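Local coordinates for protein CRISPR system Cmr subunit Cmr1-1 (Pyrococcus furiosus, PDB 4W8Z) that binds RNA and, together with Cmr6, caps the elongated type III-B Cmr ribonucleoprotein complex of CRISPR antiviral immunity, at residues A[7-15]-A[132-143]. Sequence-based numbering, arbitrary orientation.
Sequences MFIEEFEIE and ESPSERVIKLAT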
ATOM      1  N   MET A   7      -8.165  -0.521 -30.244  1.00139.19           N
ATOM      2  CA  MET A   7      -8.564  -1.537 -29.278  1.00135.12           C
ATOM      3  C   MET A   7      -7.365  -2.076 -28.503  1.00121.26           C
ATOM      4  O   MET A   7      -7.007  -3.247 -28.629  1.00125.57           O
ATOM      5  CB  MET A   7      -9.297  -2.685 -29.978  1.00143.43           C
ATOM      6  CG  MET A   7      -8.754  -3.039 -31.357  1.00149.51           C
ATOM      7  SD  MET A   7      -9.461  -4.572 -31.995  1.00198.91           S
ATOM      8  CE  MET A   7      -9.508  -4.231 -33.754  1.00 98.33           C
ATOM      9  N   PHE A   8      -6.750  -1.213 -27.700  1.00107.15           N
ATOM     10  CA  PHE A   8      -5.628  -1.614 -26.861  1.00 92.93           C
ATOM     11  C   PHE A   8      -6.079  -2.571 -25.765  1.00 86.14           C
ATOM     12  O   PHE A   8      -7.200  -2.470 -25.272  1.00 95.20           O
ATOM     13  CB  PHE A   8      -4.960  -0.390 -26.240  1.00 85.51           C
ATOM     14  CG  PHE A   8      -4.284   0.505 -27.236  1.00 90.52           C
ATOM     15  CD1 PHE A   8      -3.024   0.193 -27.718  1.00 84.81           C
ATOM     16  CD2 PHE A   8      -4.902   1.663 -27.684  1.00 91.62           C
ATOM     17  CE1 PHE A   8      -2.394   1.013 -28.635  1.00 80.36           C
ATOM     18  CE2 PHE A   8      -4.275   2.488 -28.601  1.00 90.76           C
ATOM     19  CZ  PHE A   8      -3.020   2.160 -29.077  1.00 82.73           C
ATOM     20  N   ILE A   9      -5.208  -3.499 -25.382  1.00 84.31           N
ATOM     21  CA  ILE A   9      -5.556  -4.460 -24.340  1.00 87.25           C
ATOM     22  C   ILE A   9      -4.332  -4.974 -23.574  1.00 80.18           C
ATOM     23  O   ILE A   9      -3.341  -5.397 -24.166  1.00 80.61           O
ATOM     24  CB  ILE A   9      -6.346  -5.657 -24.931  1.00 87.78           C
ATOM     25  CG1 ILE A   9      -6.607  -6.713 -23.857  1.00 87.46           C
ATOM     26  CG2 ILE A   9      -5.617  -6.263 -26.128  1.00 93.40           C
ATOM     27  CD1 ILE A   9      -7.546  -7.810 -24.301  1.00 82.68           C
ATOM     28  N   GLU A  10      -4.414  -4.913 -22.246  1.00 84.40           N
ATOM     29  CA  GLU A  10      -3.340  -5.362 -21.364  1.00 82.59           C
ATOM     30  C   GLU A  10      -3.863  -6.425 -20.407  1.00 85.43           C
ATOM     31  O   GLU A  10      -4.899  -6.236 -19.772  1.00 94.82           O
ATOM     32  CB  GLU A  10      -2.766  -4.185 -20.574  1.00 84.10           C
ATOM     33  CG  GLU A  10      -2.295  -3.026 -21.428  1.00 85.30           C
ATOM     34  CD  GLU A  10      -0.884  -3.217 -21.940  1.00 97.31           C
ATOM     35  OE1 GLU A  10       0.035  -3.363 -21.103  1.00 94.59           O
ATOM     36  OE2 GLU A  10      -0.692  -3.220 -23.178  1.00 99.14           O
ATOM     37  N   GLU A  11      -3.155  -7.543 -20.300  1.00 86.45           N
ATOM     38  CA  GLU A  11      -3.629  -8.647 -19.475  1.00 88.73           C
ATOM     39  C   GLU A  11      -2.607  -9.047 -18.414  1.00 83.10           C
ATOM     40  O   GLU A  11      -1.408  -9.103 -18.684  1.00 88.72           O
ATOM     41  CB  GLU A  11      -3.973  -9.848 -20.354  1.00 97.27           C
ATOM     42  CG  GLU A  11      -4.753  -9.499 -21.615  1.00108.88           C
ATOM     43  CD  GLU A  11      -5.253 -10.727 -22.352  1.00119.63           C
ATOM     44  OE1 GLU A  11      -6.036 -11.498 -21.758  1.00124.36           O
ATOM     45  OE2 GLU A  11      -4.861 -10.923 -23.522  1.00116.95           O
ATOM     46  N   PHE A  12      -3.090  -9.323 -17.207  1.00 80.38           N
ATOM     47  CA  PHE A  12      -2.220  -9.682 -16.091  1.00 77.81           C
ATOM     48  C   PHE A  12      -2.788 -10.813 -15.245  1.00 81.08           C
ATOM     49  O   PHE A  12      -3.999 -10.912 -15.054  1.00 81.98           O
ATOM     50  CB  PHE A  12      -1.979  -8.472 -15.181  1.00 80.16           C
ATOM     51  CG  PHE A  12      -1.310  -7.318 -15.861  1.00 75.82           C
ATOM     52  CD1 PHE A  12       0.066  -7.187 -15.834  1.00 68.23           C
ATOM     53  CD2 PHE A  12      -2.059  -6.355 -16.517  1.00 71.53           C
ATOM     54  CE1 PHE A  12       0.685  -6.124 -16.455  1.00 67.55           C
ATOM     55  CE2 PHE A  12      -1.446  -5.289 -17.141  1.00 74.22           C
ATOM     56  CZ  PHE A  12      -0.073  -5.174 -17.110  1.00 75.58           C
ATOM     57  N   GLU A  13      -1.903 -11.659 -14.732  1.00 76.36           N
ATOM     58  CA  GLU A  13      -2.256 -12.548 -13.635  1.00 77.14           C
ATOM     59  C   GLU A  13      -1.437 -12.162 -12.414  1.00 76.59           C
ATOM     60  O   GLU A  13      -0.207 -12.219 -12.444  1.00 72.81           O
ATOM     61  CB  GLU A  13      -2.011 -14.015 -13.991  1.00 80.28           C
ATOM     62  CG  GLU A  13      -3.244 -14.759 -14.464  1.00 84.50           C
ATOM     63  CD  GLU A  13      -3.104 -16.265 -14.318  1.00 98.27           C
ATOM     64  OE1 GLU A  13      -3.503 -17.000 -15.251  1.00109.84           O
ATOM     65  OE2 GLU A  13      -2.600 -16.712 -13.263  1.00 91.74           O
ATOM     66  N   ILE A  14      -2.110 -11.742 -11.348  1.00 74.84           N
ATOM     67  CA  ILE A  14      -1.403 -11.432 -10.112  1.00 75.84           C
ATOM     68  C   ILE A  14      -1.678 -12.505  -9.066  1.00 77.36           C
ATOM     69  O   ILE A  14      -2.699 -13.187  -9.110  1.00 80.05           O
ATOM     70  CB  ILE A  14      -1.782 -10.041  -9.558  1.00 70.32           C
ATOM     71  CG1 ILE A  14      -3.149 -10.075  -8.872  1.00 81.70           C
ATOM     72  CG2 ILE A  14      -1.748  -9.003 -10.668  1.00 69.04           C
ATOM     73  CD1 ILE A  14      -3.547  -8.756  -8.232  1.00 74.70           C
ATOM     74  N   GLU A  15      -0.741 -12.671  -8.143  1.00 76.34           N
ATOM     75  CA  GLU A  15      -0.846 -13.694  -7.118  1.00 77.76           C
ATOM     76  C   GLU A  15      -0.593 -13.081  -5.745  1.00 85.93           C
ATOM     77  O   GLU A  15       0.259 -12.201  -5.595  1.00 83.99           O
ATOM     78  CB  GLU A  15       0.142 -14.828  -7.400  1.00 81.98           C
ATOM     79  CG  GLU A  15       0.199 -15.900  -6.328  1.00 88.59           C
ATOM     80  CD  GLU A  15       1.218 -16.986  -6.635  1.00 95.39           C
ATOM     81  OE1 GLU A  15       1.189 -17.536  -7.758  1.00 90.99           O
ATOM     82  OE2 GLU A  15       2.054 -17.283  -5.754  1.00 99.51           O
ATOM     83  N   GLU A 132      -8.736  -2.545 -20.835  1.00 84.18           N
ATOM     84  CA  GLU A 132      -9.085  -2.229 -22.220  1.00 82.63           C
ATOM     85  C   GLU A 132      -9.412  -0.751 -22.399  1.00 88.17           C
ATOM     86  O   GLU A 132     -10.135  -0.164 -21.593  1.00 87.26           O
ATOM     87  CB  GLU A 132     -10.279  -3.069 -22.684  1.00 83.81           C
ATOM     88  CG  GLU A 132     -10.040  -4.568 -22.690  1.00 84.74           C
ATOM     89  CD  GLU A 132     -11.264  -5.345 -23.130  1.00 87.28           C
ATOM     90  OE1 GLU A 132     -11.330  -5.736 -24.316  1.00 95.56           O
ATOM     91  OE2 GLU A 132     -12.163  -5.566 -22.291  1.00 96.58           O
ATOM     92  N   SER A 133      -8.890  -0.156 -23.468  1.00 85.51           N
ATOM     93  CA  SER A 133      -9.169   1.241 -23.778  1.00 86.12           C
ATOM     94  C   SER A 133      -8.925   1.539 -25.252  1.00 94.22           C
ATOM     95  O   SER A 133      -8.047   0.940 -25.872  1.00103.65           O
ATOM     96  CB  SER A 133      -8.313   2.164 -22.906  1.00 87.32           C
ATOM     97  OG  SER A 133      -8.579   3.528 -23.182  1.00 84.08           O
ATOM     98  N   PRO A 134      -9.716   2.459 -25.825  1.00100.71           N
ATOM     99  CA  PRO A 134      -9.439   2.939 -27.183  1.00102.59           C
ATOM    100  C   PRO A 134      -8.219   3.862 -27.227  1.00101.48           C
ATOM    101  O   PRO A 134      -7.585   3.997 -28.273  1.00104.27           O
ATOM    102  CB  PRO A 134     -10.715   3.701 -27.554  1.00 97.58           C
ATOM    103  CG  PRO A 134     -11.296   4.120 -26.244  1.00 96.69           C
ATOM    104  CD  PRO A 134     -10.978   3.005 -25.292  1.00 95.57           C
ATOM    105  N   SER A 135      -7.899   4.485 -26.096  1.00 99.28           N
ATOM    106  CA  SER A 135      -6.833   5.483 -26.035  1.00 96.45           C
ATOM    107  C   SER A 135      -5.494   4.906 -25.587  1.00103.22           C
ATOM    108  O   SER A 135      -5.431   4.115 -24.646  1.00101.83           O
ATOM    109  CB  SER A 135      -7.233   6.621 -25.094  1.00 95.68           C
ATOM    110  OG  SER A 135      -6.184   7.564 -24.964  1.00 99.66           O
ATOM    111  N   GLU A 136      -4.423   5.317 -26.260  1.00103.37           N
ATOM    112  CA  GLU A 136      -3.079   4.878 -25.903  1.00 98.18           C
ATOM    113  C   GLU A 136      -2.619   5.589 -24.633  1.00 93.98           C
ATOM    114  O   GLU A 136      -2.003   4.984 -23.757  1.00 92.83           O
ATOM    115  CB  GLU A 136      -2.099   5.144 -27.050  1.00102.12           C
ATOM    116  CG  GLU A 136      -0.792   4.372 -26.941  1.00109.07           C
ATOM    117  CD  GLU A 136       0.277   4.885 -27.892  1.00120.68           C
ATOM    118  OE1 GLU A 136       0.583   4.187 -28.883  1.00113.67           O
ATOM    119  OE2 GLU A 136       0.817   5.985 -27.644  1.00131.75           O
ATOM    120  N   ARG A 137      -2.925   6.879 -24.553  1.00101.49           N
ATOM    121  CA  ARG A 137      -2.612   7.695 -23.385  1.00 96.18           C
ATOM    122  C   ARG A 137      -3.226   7.090 -22.125  1.00 94.55           C
ATOM    123  O   ARG A 137      -2.584   7.016 -21.079  1.00 89.94           O
ATOM    124  CB  ARG A 137      -3.124   9.123 -23.594  1.00102.28           C
ATOM    125  CG  ARG A 137      -2.116  10.222 -23.302  1.00108.55           C
ATOM    126  CD  ARG A 137      -2.633  11.572 -23.779  1.00117.84           C
ATOM    127  NE  ARG A 137      -3.979  11.846 -23.283  1.00128.92           N
ATOM    128  CZ  ARG A 137      -4.251  12.622 -22.238  1.00130.07           C
ATOM    129  NH1 ARG A 137      -3.267  13.215 -21.576  1.00129.02           N
ATOM    130  NH2 ARG A 137      -5.508  12.810 -21.859  1.00127.05           N
ATOM    131  N   VAL A 138      -4.471   6.638 -22.246  1.00 91.49           N
ATOM    132  CA  VAL A 138      -5.212   6.087 -21.119  1.00 84.49           C
ATOM    133  C   VAL A 138      -4.697   4.715 -20.681  1.00 82.51           C
ATOM    134  O   VAL A 138      -4.477   4.489 -19.492  1.00 86.12           O
ATOM    135  CB  VAL A 138      -6.719   5.983 -21.446  1.00 83.88           C
ATOM    136  CG1 VAL A 138      -7.424   5.083 -20.449  1.00 85.76           C
ATOM    137  CG2 VAL A 138      -7.356   7.364 -21.455  1.00 78.96           C
ATOM    138  N   ILE A 139      -4.498   3.807 -21.631  1.00 79.00           N
ATOM    139  CA  ILE A 139      -4.087   2.446 -21.297  1.00 79.26           C
ATOM    140  C   ILE A 139      -2.687   2.432 -20.676  1.00 85.25           C
ATOM    141  O   ILE A 139      -2.385   1.587 -19.831  1.00 79.80           O
ATOM    142  CB  ILE A 139      -4.130   1.514 -22.538  1.00 77.12           C
ATOM    143  CG1 ILE A 139      -4.060   0.046 -22.121  1.00 79.12           C
ATOM    144  CG2 ILE A 139      -3.019   1.834 -23.522  1.00 87.86           C
ATOM    145  CD1 ILE A 139      -5.391  -0.539 -21.737  1.00 79.68           C
ATOM    146  N   LYS A 140      -1.842   3.380 -21.075  1.00 95.48           N
ATOM    147  CA  LYS A 140      -0.512   3.507 -20.491  1.00 87.78           C
ATOM    148  C   LYS A 140      -0.627   3.889 -19.022  1.00 86.10           C
ATOM    149  O   LYS A 140       0.023   3.297 -18.161  1.00 88.95           O
ATOM    150  CB  LYS A 140       0.322   4.547 -21.239  1.00 90.01           C
ATOM    151  CG  LYS A 140       0.916   4.067 -22.551  1.00 93.89           C
ATOM    152  CD  LYS A 140       1.842   5.130 -23.133  1.00 96.36           C
ATOM    153  CE  LYS A 140       2.566   4.631 -24.372  1.00106.20           C
ATOM    154  NZ  LYS A 140       3.631   5.573 -24.819  1.00109.98           N
ATOM    155  N   LEU A 141      -1.475   4.876 -18.746  1.00 80.37           N
ATOM    156  CA  LEU A 141      -1.692   5.358 -17.388  1.00 83.80           C
ATOM    157  C   LEU A 141      -2.373   4.314 -16.498  1.00 86.48           C
ATOM    158  O   LEU A 141      -2.119   4.248 -15.295  1.00 87.19           O
ATOM    159  CB  LEU A 141      -2.519   6.643 -17.416  1.00 77.46           C
ATOM    160  CG  LEU A 141      -1.812   7.861 -18.011  1.00 73.52           C
ATOM    161  CD1 LEU A 141      -2.786   9.005 -18.206  1.00 70.53           C
ATOM    162  CD2 LEU A 141      -0.663   8.280 -17.120  1.00 69.88           C
ATOM    163  N   ALA A 142      -3.240   3.503 -17.090  1.00 85.22           N
ATOM    164  CA  ALA A 142      -3.909   2.436 -16.356  1.00 82.95           C
ATOM    165  C   ALA A 142      -2.903   1.371 -15.926  1.00 81.41           C
ATOM    166  O   ALA A 142      -2.906   0.926 -14.779  1.00 80.14           O
ATOM    167  CB  ALA A 142      -5.014   1.820 -17.201  1.00 76.99           C
ATOM    168  N   THR A 143      -2.039   0.976 -16.855  1.00 78.32           N
ATOM    169  CA  THR A 143      -1.037  -0.050 -16.590  1.00 79.47           C
ATOM    170  C   THR A 143       0.003   0.431 -15.577  1.00 73.09           C
ATOM    171  O   THR A 143       0.409  -0.320 -14.686  1.00 75.58           O
ATOM    172  CB  THR A 143      -0.343  -0.494 -17.895  1.00 78.71           C
ATOM    173  OG1 THR A 143      -1.206  -1.392 -18.603  1.00 84.04           O
ATOM    174  CG2 THR A 143       0.964  -1.205 -17.609  1.00 75.68           C
TER
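Phe8 lies against the turn and first helical residue that follow the neighbouring strand. One face of its ring is covered by the CA of Glu136, and CZ meets Glu136 CB at 3.7 Å, the methylene part of that side chain crossing it at a slant. The ring edge faces two backbone carbonyl oxygens, those of Ser133 and Pro134; CD2 comes to 3.6 Å from Pro134 O, a favourable place for the slightly positive rim of an aromatic ring. With CG anti to the carbonyl carbon (chi1 -66°), the ring leans over the start of the helix. Through their backbones Phe8 and Ser133 form an antiparallel hydrogen-bonded pair, both bonds weak.

Strands 8-16 and 126-133 are central in a four-stranded antiparallel sheet, ordered 79-84, 126-133, 8-16, 166-172, and helix 136-152 packs back on it, its first turns at 11° to 8-15; this is consistent with the ferredoxin-like (RRM-like) fold of RAMP proteins. Ser133 OG accepts from Ser135 N, an ST turn just after the strand, and also bonds with Arg77 O; Ser135 OG caps the helix through a weak bond from Val138 N.

Glu10 bends at chi2 (-84°), laying CG 3.6 Å from CG1 of Ile139, whose other branch, CG2, touches Phe8 CB. Glu10 OE1 is hydrogen-bonded to Ser173 OG and OE2 takes weak bonds from Glu174 N and Val175 N, so this buried carboxylate finds partners at the start of helix 174-178. Thr143 OG1 lies 3.4 Å from Glu10 OE1, a weak bond left unsettled because Ile139 O competes for the proton; its methyl CG2 meets Phe12 CZ at 4.1 Å.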